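Local coordinates for microcin B17-processing protein McbB (PDB 6GRI) that helps process the inactive microcin B17 precursor into the active peptide, as part of the McbBCD microcin synthetase complex, at the interface of chains A and B. Coordinates in Å, arbitrary orientation; residue numbers count along the deposited sequence, not the author numbering. Chains: chain A, Microcin B17-processing protein McbB; chain B, Microcin B17-processing protein McbD.

The interface of chains A and B. Residues chain A 199, 282-283, 285; chain B 10-12.
The extended backbone at A:Glu282 and A:Pro283, the end of strand 279-283 of McbB, faces the loop B:Ser10 to B:Trp12 of McbD, where B:Ala11 bends the chain between extended neighbours. B:Trp12 hides more surface than any other residue of the patch, 53 Å². Its indole points its pyrrole N-H at the backbone carbonyl of A:Pro283, with NE1 3.2 Å from O. The oxygen lies almost in the indole plane, at the ring edge. NE1 itself is tilted from the carbonyl plane, and the bond is moderately bent, 154° at the hydrogen. CD of A:Pro283 stands to one side of the indole plane, just beyond the rim, 3.6 Å from NE1 of B:Trp12. At the benzene half, A:Ile285 brings the tip of its longer branch, CD1, to 3.8 Å from CH2, on the opposite side of the plane and also outside the rim. Its CG1 sits between the backbone N and the carbonyl carbon (chi1 57°), which directs that branch to the ring. B:Ser10 gives its hydroxyl OG to the carboxylate OE2 of A:Glu282 at 2.9 Å. The hydroxyl comes from above the carboxylate plane. OG also accepts the backbone N-H of B:Trp12, 2.9 Å from N to OG, and so ties the glutamate contact to the turn that presents the indole. Between B:Ser10 and B:Trp12 in the chain, B:Ala11 touches helix 193-201. Its methyl CB lies 3.7 Å from CB of A:Arg199, while the guanidinium turns its edge to the backbone O of A:Ile285.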
ATOM      1  N   ARG A 199     -31.104  -9.511  20.990  1.00 81.57           N
ATOM      2  CA  ARG A 199     -29.662  -9.299  21.197  1.00 83.75           C
ATOM      3  C   ARG A 199     -29.265  -7.840  21.029  1.00 86.56           C
ATOM      4  O   ARG A 199     -28.340  -7.360  21.698  1.00 94.93           O
ATOM      5  CB  ARG A 199     -28.815 -10.196  20.282  1.00 82.15           C
ATOM      6  CG  ARG A 199     -28.878 -11.664  20.682  1.00 85.49           C
ATOM      7  CD  ARG A 199     -27.579 -12.437  20.518  1.00 81.85           C
ATOM      8  NE  ARG A 199     -27.545 -13.628  21.379  1.00 78.30           N
ATOM      9  CZ  ARG A 199     -27.206 -13.648  22.674  1.00 74.66           C
ATOM     10  NH1 ARG A 199     -26.901 -12.535  23.342  1.00 75.66           N
ATOM     11  NH2 ARG A 199     -27.188 -14.806  23.317  1.00 74.38           N
ATOM     12  N   GLU A 282     -22.257  -8.888   9.994  1.00 64.24           N
ATOM     13  CA  GLU A 282     -22.090  -9.232  11.419  1.00 63.46           C
ATOM     14  C   GLU A 282     -22.649 -10.626  11.720  1.00 62.01           C
ATOM     15  O   GLU A 282     -23.718 -10.960  11.221  1.00 63.38           O
ATOM     16  CB  GLU A 282     -22.788  -8.197  12.304  1.00 62.92           C
ATOM     17  CG  GLU A 282     -22.020  -6.891  12.418  1.00 67.16           C
ATOM     18  CD  GLU A 282     -22.773  -5.795  13.163  1.00 69.46           C
ATOM     19  OE1 GLU A 282     -23.967  -5.567  12.851  1.00 70.00           O
ATOM     20  OE2 GLU A 282     -22.150  -5.140  14.038  1.00 70.38           O
ATOM     21  N   PRO A 283     -21.953 -11.431  12.559  1.00 62.19           N
ATOM     22  CA  PRO A 283     -22.440 -12.788  12.839  1.00 63.38           C
ATOM     23  C   PRO A 283     -23.726 -12.809  13.680  1.00 64.12           C
ATOM     24  O   PRO A 283     -24.011 -11.841  14.398  1.00 61.79           O
ATOM     25  CB  PRO A 283     -21.290 -13.426  13.638  1.00 63.30           C
ATOM     26  CG  PRO A 283     -20.206 -12.402  13.727  1.00 62.10           C
ATOM     27  CD  PRO A 283     -20.849 -11.082  13.468  1.00 61.71           C
ATOM     28  N   ILE A 285     -26.242 -15.165  16.424  1.00 72.78           N
ATOM     29  CA  ILE A 285     -26.342 -16.248  17.410  1.00 74.37           C
ATOM     30  C   ILE A 285     -27.734 -16.182  18.009  1.00 73.34           C
ATOM     31  O   ILE A 285     -28.312 -15.096  18.089  1.00 70.53           O
ATOM     32  CB  ILE A 285     -25.269 -16.123  18.516  1.00 75.87           C
ATOM     33  CG1 ILE A 285     -25.363 -14.772  19.227  1.00 74.85           C
ATOM     34  CG2 ILE A 285     -23.877 -16.319  17.923  1.00 79.69           C
ATOM     35  CD1 ILE A 285     -24.134 -14.383  20.023  1.00 78.11           C
TER
ATOM     36  N   SER B  10     -26.480  -2.706  16.668  1.00 79.07           N
ATOM     37  CA  SER B  10     -25.789  -3.993  16.616  1.00 73.30           C
ATOM     38  C   SER B  10     -26.140  -4.878  17.791  1.00 73.72           C
ATOM     39  O   SER B  10     -26.587  -4.398  18.829  1.00 78.02           O
ATOM     40  CB  SER B  10     -24.280  -3.775  16.598  1.00 69.30           C
ATOM     41  OG  SER B  10     -23.593  -5.007  16.508  1.00 64.58           O
ATOM     42  N   ALA B  11     -25.919  -6.177  17.613  1.00 72.91           N
ATOM     43  CA  ALA B  11     -25.950  -7.141  18.720  1.00 73.09           C
ATOM     44  C   ALA B  11     -24.641  -7.130  19.513  1.00 72.92           C
ATOM     45  O   ALA B  11     -24.567  -7.688  20.618  1.00 77.69           O
ATOM     46  CB  ALA B  11     -26.208  -8.541  18.187  1.00 73.26           C
ATOM     47  N   TRP B  12     -23.616  -6.497  18.943  1.00 69.53           N
ATOM     48  CA  TRP B  12     -22.257  -6.577  19.440  1.00 64.27           C
ATOM     49  C   TRP B  12     -21.862  -5.283  20.127  1.00 63.62           C
ATOM     50  O   TRP B  12     -22.340  -4.204  19.740  1.00 62.75           O
ATOM     51  CB  TRP B  12     -21.327  -6.899  18.270  1.00 62.00           C
ATOM     52  CG  TRP B  12     -21.707  -8.203  17.659  1.00 60.02           C
ATOM     53  CD1 TRP B  12     -22.431  -8.401  16.521  1.00 58.67           C
ATOM     54  CD2 TRP B  12     -21.443  -9.498  18.202  1.00 57.87           C
ATOM     55  NE1 TRP B  12     -22.611  -9.741  16.305  1.00 58.77           N
ATOM     56  CE2 TRP B  12     -22.014 -10.440  17.324  1.00 58.64           C
ATOM     57  CE3 TRP B  12     -20.761  -9.953  19.337  1.00 58.52           C
ATOM     58  CZ2 TRP B  12     -21.930 -11.820  17.546  1.00 57.87           C
ATOM     59  CZ3 TRP B  12     -20.680 -11.329  19.563  1.00 61.14           C
ATOM     60  CH2 TRP B  12     -21.262 -12.243  18.666  1.00 61.03           C
TER